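Local coordinates for glycosylation Associate Protein 1 (Streptococcus agalactiae serotype V, PDB 6OYC) that probably acts with its partner Gap proteins, as one component of a complex, in the glycosylation and accessory Sec secretion of streptococcal surface proteins, at residues N97-V102 with D118-V123; P108-V113 with K122-E127; V424-D429 with K475-Y480. One frame throughout, in Å; residues are numbered along the deposited sequence.

Interaction 1. Residues N97-V102 with D118-V123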
# COMPACT_ATOMS: atom_id res chain seq x y z
N ASN A 97 28.03 3.05 17.64
CA ASN A 97 28.91 3.79 18.54
C ASN A 97 28.09 4.69 19.47
O ASN A 97 28.16 5.91 19.42
CB ASN A 97 29.95 4.57 17.75
CG ASN A 97 31.04 3.69 17.19
OD1 ASN A 97 31.45 2.74 17.82
ND2 ASN A 97 31.48 4.00 15.99
N TRP A 98 27.28 4.04 20.32
CA TRP A 98 26.52 4.75 21.34
C TRP A 98 27.48 5.41 22.33
O TRP A 98 28.62 4.97 22.48
CB TRP A 98 25.59 3.78 22.07
CG TRP A 98 24.57 3.14 21.15
CD1 TRP A 98 24.51 1.83 20.76
CD2 TRP A 98 23.49 3.81 20.50
NE1 TRP A 98 23.46 1.64 19.91
CE2 TRP A 98 22.81 2.84 19.73
CE3 TRP A 98 23.02 5.13 20.48
CZ2 TRP A 98 21.68 3.15 18.96
CZ3 TRP A 98 21.91 5.44 19.72
CH2 TRP A 98 21.24 4.45 18.97
N PRO A 99 27.05 6.48 23.01
CA PRO A 99 27.82 6.95 24.17
C PRO A 99 28.03 5.80 25.15
O PRO A 99 27.16 4.95 25.32
CB PRO A 99 26.94 8.05 24.78
CG PRO A 99 25.97 8.44 23.67
CD PRO A 99 25.79 7.22 22.83
N GLU A 100 29.21 5.76 25.78
CA GLU A 100 29.50 4.69 26.72
C GLU A 100 28.43 4.60 27.81
O GLU A 100 27.93 5.61 28.29
CB GLU A 100 30.87 4.90 27.38
CG GLU A 100 31.53 3.60 27.89
CD GLU A 100 32.62 3.06 26.95
OE1 GLU A 100 33.28 2.05 27.31
OE2 GLU A 100 32.83 3.64 25.86
N GLY A 101 28.08 3.37 28.16
CA GLY A 101 27.17 3.15 29.28
C GLY A 101 25.69 3.33 29.00
O GLY A 101 24.91 3.35 29.96
N VAL A 102 25.26 3.44 27.74
CA VAL A 102 23.81 3.51 27.50
C VAL A 102 23.17 2.18 27.92
O VAL A 102 23.81 1.13 27.96
CB VAL A 102 23.48 3.82 26.03
CG1 VAL A 102 24.01 5.20 25.63
CG2 VAL A 102 24.02 2.73 25.09
N ASP A 118 18.58 9.80 30.94
CA ASP A 118 18.48 10.73 29.82
C ASP A 118 18.21 9.98 28.53
O ASP A 118 18.96 9.06 28.17
CB ASP A 118 19.77 11.54 29.68
CG ASP A 118 19.82 12.72 30.61
OD1 ASP A 118 19.01 12.74 31.57
OD2 ASP A 118 20.66 13.62 30.39
N LEU A 119 17.16 10.37 27.83
CA LEU A 119 16.86 9.80 26.52
C LEU A 119 17.98 10.14 25.54
O LEU A 119 18.31 11.32 25.34
CB LEU A 119 15.53 10.32 25.99
CG LEU A 119 15.06 9.70 24.67
CD1 LEU A 119 15.00 8.16 24.73
CD2 LEU A 119 13.71 10.26 24.25
N ILE A 120 18.59 9.12 24.94
CA ILE A 120 19.52 9.33 23.84
C ILE A 120 18.86 9.09 22.48
O ILE A 120 19.08 9.85 21.55
CB ILE A 120 20.76 8.42 24.00
CG1 ILE A 120 21.41 8.63 25.37
CG2 ILE A 120 21.75 8.71 22.89
CD1 ILE A 120 21.68 10.06 25.66
N ALA A 121 18.06 8.04 22.34
CA ALA A 121 17.56 7.70 21.02
C ALA A 121 16.34 6.80 21.13
O ALA A 121 16.13 6.12 22.14
CB ALA A 121 18.63 7.02 20.17
N LYS A 122 15.54 6.82 20.06
CA LYS A 122 14.46 5.87 19.85
C LYS A 122 14.75 5.11 18.57
O LYS A 122 15.03 5.71 17.54
CB LYS A 122 13.11 6.57 19.76
CG LYS A 122 12.77 7.35 20.98
CD LYS A 122 11.30 7.76 20.99
CE LYS A 122 11.03 8.76 22.12
NZ LYS A 122 9.57 8.89 22.50
N VAL A 123 14.72 3.79 18.65
CA VAL A 123 15.11 2.92 17.55
C VAL A 123 13.85 2.35 16.94
O VAL A 123 13.00 1.81 17.66
CB VAL A 123 16.05 1.81 18.04
CG1 VAL A 123 16.40 0.88 16.90
CG2 VAL A 123 17.31 2.45 18.66
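The six-membered part of the Trp98 indole reaches across to Ala121, with Trp98 CZ3 stopping 3.7 Å from Ala121 CB. The next ring atom, Trp98 CH2, lies 3.9 Å from the same methyl carbon, so the far corner of the benzo ring does the touching. With Trp98 CG anti to the carbonyl carbon, beside the backbone N (chi1 -62°), the indole leaves the loop on the side from which it reaches the strand. The ring plane is oblique to its neighbours, and Trp98 CH2 also comes within 4.4 Å of Val123 CG2. At the pyrrole end, NE1 donates to Phe93 O, a bond that limits how far the indole can rotate.

Ile120 uses both branches: its CG2 lies 4.3 Å from Pro99 CG and, more loosely, 4.5 Å from Trp98 CE3, while its CG1 lies 4.3 Å from Val102 CG1. Consecutive residues of a regular strand would point to alternate faces, yet both Ile120 and Ala121 are directed toward the loop. The cause is a classic beta bulge, in which the two residues stand opposite the single residue Val113; Ile120 takes helix-like backbone angles there (phi -99°, psi -43°).

On the loop side, Pro99 to Val102 form a type II beta turn, with Gly101 at positive phi and a weak bond of 3.4 Å from Val102 N to Pro99 O. The turn brings Pro99 and Val102 together against Ile120. Every contact between the two segments is apolar. Tyr136 of strand 131-138 touches both Pro99 and Ile120, and Lys115 NZ bonds to Glu100 O.

Interaction 2. Residues P108-V113 with K122-E127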
# COMPACT_ATOMS: atom_id res chain seq x y z
N PRO A 108 7.10 -2.93 23.75
CA PRO A 108 6.46 -3.77 22.72
C PRO A 108 6.54 -3.20 21.31
O PRO A 108 6.08 -3.86 20.38
CB PRO A 108 5.00 -3.86 23.20
CG PRO A 108 5.06 -3.63 24.66
CD PRO A 108 6.19 -2.65 24.88
N PHE A 109 7.10 -2.00 21.11
CA PHE A 109 7.04 -1.38 19.79
C PHE A 109 8.38 -0.83 19.30
O PHE A 109 8.64 -0.85 18.09
CB PHE A 109 5.97 -0.29 19.79
CG PHE A 109 4.58 -0.80 20.12
CD1 PHE A 109 3.82 -1.48 19.15
CD2 PHE A 109 4.03 -0.63 21.38
CE1 PHE A 109 2.53 -1.96 19.46
CE2 PHE A 109 2.74 -1.10 21.69
CZ PHE A 109 1.99 -1.78 20.73
N ILE A 110 9.23 -0.33 20.20
CA ILE A 110 10.51 0.29 19.86
C ILE A 110 11.52 -0.04 20.96
O ILE A 110 11.18 -0.62 21.99
CB ILE A 110 10.39 1.82 19.72
CG1 ILE A 110 10.09 2.44 21.08
CG2 ILE A 110 9.35 2.23 18.65
CD1 ILE A 110 10.14 3.94 21.08
N VAL A 111 12.76 0.42 20.77
CA VAL A 111 13.79 0.36 21.81
C VAL A 111 14.16 1.79 22.21
O VAL A 111 14.37 2.65 21.35
CB VAL A 111 15.03 -0.42 21.34
CG1 VAL A 111 16.10 -0.33 22.39
CG2 VAL A 111 14.68 -1.90 21.11
N LEU A 112 14.21 2.03 23.52
CA LEU A 112 14.73 3.28 24.06
C LEU A 112 16.20 3.12 24.44
O LEU A 112 16.57 2.18 25.16
CB LEU A 112 13.92 3.71 25.28
CG LEU A 112 12.45 3.95 24.93
CD1 LEU A 112 11.59 4.09 26.20
CD2 LEU A 112 12.33 5.18 24.00
N VAL A 113 17.03 4.03 23.93
CA VAL A 113 18.43 4.15 24.32
C VAL A 113 18.54 5.33 25.28
O VAL A 113 18.31 6.49 24.88
CB VAL A 113 19.34 4.35 23.11
CG1 VAL A 113 20.81 4.43 23.56
CG2 VAL A 113 19.12 3.24 22.12
N LYS A 122 15.54 6.82 20.06
CA LYS A 122 14.46 5.87 19.85
C LYS A 122 14.75 5.11 18.57
O LYS A 122 15.03 5.71 17.54
CB LYS A 122 13.11 6.57 19.76
CG LYS A 122 12.77 7.35 20.98
CD LYS A 122 11.30 7.76 20.99
CE LYS A 122 11.03 8.76 22.12
NZ LYS A 122 9.57 8.89 22.50
N VAL A 123 14.72 3.79 18.65
CA VAL A 123 15.11 2.92 17.55
C VAL A 123 13.85 2.35 16.94
O VAL A 123 13.00 1.81 17.66
CB VAL A 123 16.05 1.81 18.04
CG1 VAL A 123 16.40 0.88 16.90
CG2 VAL A 123 17.31 2.45 18.66
N GLN A 124 13.71 2.47 15.62
CA GLN A 124 12.50 2.05 14.92
C GLN A 124 12.82 0.95 13.93
O GLN A 124 13.87 0.98 13.27
CB GLN A 124 11.83 3.22 14.20
CG GLN A 124 11.13 4.20 15.17
CD GLN A 124 9.71 3.77 15.50
OE1 GLN A 124 9.27 2.69 15.09
NE2 GLN A 124 8.98 4.63 16.22
N PHE A 125 11.90 -0.01 13.82
CA PHE A 125 12.07 -1.17 12.97
C PHE A 125 11.00 -1.22 11.89
O PHE A 125 9.86 -0.78 12.10
CB PHE A 125 12.07 -2.47 13.80
CG PHE A 125 13.08 -2.46 14.91
CD1 PHE A 125 12.76 -1.93 16.16
CD2 PHE A 125 14.36 -2.91 14.70
CE1 PHE A 125 13.70 -1.89 17.19
CE2 PHE A 125 15.30 -2.89 15.71
CZ PHE A 125 14.96 -2.37 16.96
N GLY A 126 11.38 -1.72 10.72
CA GLY A 126 10.47 -1.83 9.61
C GLY A 126 9.51 -3.01 9.73
O GLY A 126 9.55 -3.81 10.67
N GLU A 127 8.62 -3.09 8.74
CA GLU A 127 7.71 -4.22 8.63
C GLU A 127 8.47 -5.54 8.60
O GLU A 127 8.03 -6.53 9.19
CB GLU A 127 6.83 -4.06 7.39
CG GLU A 127 5.65 -5.01 7.32
CD GLU A 127 4.81 -4.81 6.06
OE1 GLU A 127 4.58 -3.64 5.69
OE2 GLU A 127 4.38 -5.82 5.44
O HOH W 1 9.86 -0.01 15.59
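Val111 and Val123 stand opposite each other at the apolar centre, their CB atoms 4.1 Å apart. Val123 CG2 extends this patch along the sheet to Val113 CG2, at 4.0 Å. In the other direction Val111 CG2 meets the Phe125 ring at its edge, near the ring plane and 4.0 Å from Phe125 CE1. These four side chains line one face of the hairpin made by strands 111-115 and 118-125.

Leu112 and Lys122 occupy the other face as a non-hydrogen-bonded antiparallel pair. Their side chains lie side by side and point the same way, with Leu112 CD2 3.7 Å from Lys122 CG. Beyond CG the lysine chain is extended, and its CD also packs against Ile110 CD1, so the contact uses the methylene part of the residue.

The backbone fixes this register: Val123 N donates to Val111 O at 3.0 Å with an N-H...O angle of 162°, and the reciprocal bond, Val111 N to Val123 O, is weak.

Toward the polar edge, chi1 of 67° sets Ile110 CG1, the branch that carries CD1 to Lys122, between the backbone N and the carbonyl carbon; the other branch, Ile110 CG2, rests 3.4 Å from Gln124 NE2. The Gln124 chain is bent at chi2 (-86°), and its NE2 is hydrogen-bonded to Tyr23 OH. A bridging water accepts from Phe125 N at 2.7 Å and lies within bonding distance of both Gln124 OE1 and Phe109 O; Trp22 NE1 also donates to Phe109 O.

The hairpin is an inner part of a long antiparallel sheet: strand 103-106 pairs with it through Thr105 and Leu112, and strand 131-138 pairs on the far side through Thr132 and Gln124.

Interaction 3. Residues V424-D429 with K475-Y480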
# COMPACT_ATOMS: atom_id res chain seq x y z
N VAL A 424 -10.29 -18.55 5.04
CA VAL A 424 -11.56 -17.92 5.38
C VAL A 424 -12.63 -18.35 4.39
O VAL A 424 -12.38 -18.53 3.20
CB VAL A 424 -11.41 -16.39 5.45
CG1 VAL A 424 -12.76 -15.67 5.27
CG2 VAL A 424 -10.83 -15.99 6.80
N ARG A 425 -13.83 -18.56 4.90
CA ARG A 425 -14.95 -18.97 4.07
C ARG A 425 -15.74 -17.78 3.54
O ARG A 425 -16.19 -17.78 2.39
CB ARG A 425 -15.86 -19.90 4.88
CG ARG A 425 -16.79 -20.75 4.04
CD ARG A 425 -16.03 -21.72 3.16
NE ARG A 425 -16.94 -22.66 2.52
CZ ARG A 425 -16.58 -23.50 1.55
NH1 ARG A 425 -15.33 -23.53 1.10
NH2 ARG A 425 -17.49 -24.32 1.03
N LEU A 426 -15.92 -16.75 4.37
CA LEU A 426 -16.85 -15.68 4.06
C LEU A 426 -16.31 -14.35 4.55
O LEU A 426 -15.84 -14.25 5.69
CB LEU A 426 -18.23 -15.97 4.68
CG LEU A 426 -19.38 -15.01 4.37
CD1 LEU A 426 -19.68 -14.98 2.88
CD2 LEU A 426 -20.63 -15.41 5.18
N ILE A 427 -16.40 -13.32 3.69
CA ILE A 427 -16.03 -11.95 4.03
C ILE A 427 -17.30 -11.15 4.26
O ILE A 427 -18.22 -11.17 3.43
CB ILE A 427 -15.18 -11.32 2.91
CG1 ILE A 427 -13.72 -11.81 2.98
CG2 ILE A 427 -15.22 -9.80 2.96
CD1 ILE A 427 -12.93 -11.51 1.69
N ILE A 428 -17.38 -10.46 5.39
CA ILE A 428 -18.51 -9.57 5.66
C ILE A 428 -17.99 -8.15 5.92
O ILE A 428 -17.24 -7.91 6.88
CB ILE A 428 -19.38 -10.04 6.84
CG1 ILE A 428 -20.06 -11.37 6.50
CG2 ILE A 428 -20.47 -9.01 7.10
CD1 ILE A 428 -21.04 -11.83 7.57
N ASP A 429 -18.41 -7.22 5.07
CA ASP A 429 -18.13 -5.80 5.27
C ASP A 429 -19.41 -5.07 4.89
O ASP A 429 -19.70 -4.91 3.70
CB ASP A 429 -16.93 -5.35 4.45
CG ASP A 429 -16.42 -3.98 4.86
OD1 ASP A 429 -17.14 -3.27 5.60
OD2 ASP A 429 -15.29 -3.63 4.43
N LYS A 475 -30.01 -14.84 6.44
CA LYS A 475 -30.19 -15.55 5.18
C LYS A 475 -28.89 -15.65 4.40
O LYS A 475 -28.56 -16.72 3.87
CB LYS A 475 -31.25 -14.83 4.33
CG LYS A 475 -31.59 -15.49 3.01
CD LYS A 475 -32.73 -14.74 2.30
CE LYS A 475 -33.08 -15.37 0.94
NZ LYS A 475 -34.32 -14.78 0.32
N ALA A 476 -28.12 -14.56 4.36
CA ALA A 476 -26.93 -14.50 3.52
C ALA A 476 -25.82 -15.42 4.03
O ALA A 476 -25.09 -16.02 3.24
CB ALA A 476 -26.45 -13.05 3.43
N ILE A 477 -25.65 -15.53 5.35
CA ILE A 477 -24.56 -16.34 5.89
C ILE A 477 -24.81 -17.81 5.58
O ILE A 477 -23.89 -18.48 5.08
CB ILE A 477 -24.35 -16.08 7.39
CG1 ILE A 477 -23.87 -14.65 7.62
CG2 ILE A 477 -23.36 -17.06 7.96
CD1 ILE A 477 -23.66 -14.28 9.09
N PRO A 478 -26.00 -18.37 5.83
CA PRO A 478 -26.24 -19.77 5.42
C PRO A 478 -26.12 -19.99 3.93
O PRO A 478 -25.62 -21.04 3.50
CB PRO A 478 -27.66 -20.05 5.91
CG PRO A 478 -27.82 -19.13 7.07
CD PRO A 478 -27.12 -17.87 6.65
N TYR A 479 -26.54 -19.01 3.12
CA TYR A 479 -26.46 -19.12 1.67
C TYR A 479 -25.07 -19.51 1.17
O TYR A 479 -24.93 -20.21 0.17
CB TYR A 479 -26.88 -17.79 1.05
CG TYR A 479 -26.89 -17.76 -0.46
CD1 TYR A 479 -27.99 -18.23 -1.17
CD2 TYR A 479 -25.81 -17.24 -1.18
CE1 TYR A 479 -28.02 -18.19 -2.55
CE2 TYR A 479 -25.84 -17.20 -2.58
CZ TYR A 479 -26.95 -17.68 -3.26
OH TYR A 479 -27.02 -17.66 -4.63
N TYR A 480 -24.02 -19.01 1.82
CA TYR A 480 -22.67 -19.33 1.39
C TYR A 480 -21.97 -20.33 2.31
O TYR A 480 -21.08 -21.04 1.84
CB TYR A 480 -21.81 -18.05 1.27
CG TYR A 480 -21.99 -17.37 -0.07
CD1 TYR A 480 -21.70 -18.05 -1.24
CD2 TYR A 480 -22.49 -16.08 -0.16
CE1 TYR A 480 -21.89 -17.45 -2.47
CE2 TYR A 480 -22.68 -15.48 -1.40
CZ TYR A 480 -22.37 -16.17 -2.55
OH TYR A 480 -22.55 -15.61 -3.80
O HOH W 2 -19.91 -23.30 2.32
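Ile477 of helix 473-481 sits against Leu426 and Ile428, two alternate residues of strand 426-428, in a parallel sheet with the 3-2-1-4-5-6 strand order of a Rossmann-like domain, consistent with the GT-B clan of the family. The helix packs on one face of this sheet: the short axes approach to 10.1 Å and run nearly antiparallel, at 159°.

Three side-chain pairs form the first shell, each crossing at about a right angle. Ile428 CD1 meets Ile477 CD1 at 3.9 Å. A chi1 of -175° sets Leu426 CG anti to the backbone N; from CG the two methyls part, CD2 to 4.1 Å from Ile477 CA and CD1 to 4.1 Å from Tyr480 CB. Ile477 CG1 is shared as well, touched by Ile428 CD1 and by Leu426 CD2.

The second shell places these groups. Strand 449-451 contributes Ile450, which packs on both Leu426 and Ile428, while strand 318-323 supports Ile428 through Ile320 and Phe322. Within the helix a kink occurs at Pro478, whose N carries no hydrogen for the turn before. Tyr479 CD2 lies over the centre of the Tyr480 ring, 3.5 Å above its plane, and Tyr480 OH bonds to Gly464 O.

Arg425 closes the end of the contact near Tyr480. Its NH1 bonds to Asn313 OD1 and Ser312 OG, and its guanidinium makes a cation-pi contact with Trp487. The link to the helix is indirect: a water lying in the guanidinium plane, at its edge, accepts from Arg425 NH2 at 2.9 Å and donates to Tyr480 O at 2.6 Å.

How the interactions relate
From the N terminus, interaction 1 opens first, at 97-102, in the loop before strand 103-106, and closes on 118-123. Interaction 2 opens at 108-113, within the chain that interaction 1 encloses, and closes on 122-127, so the two cross rather than nest and share Lys122 and Val123. Both use strand 118-125; they also touch directly, Val113 probably hydrogen-bonding through its O to Ile120 N and through its N to Ala121 O. Together they tie the preceding loop and a hairpin into the long antiparallel sheet. Interaction 3 follows separately, closing a loop of 45 residues between 424-429 and 475-480 and packing helix 473-481 on a separate, parallel sheet; its nearest atoms are about 18 Å from interaction 2.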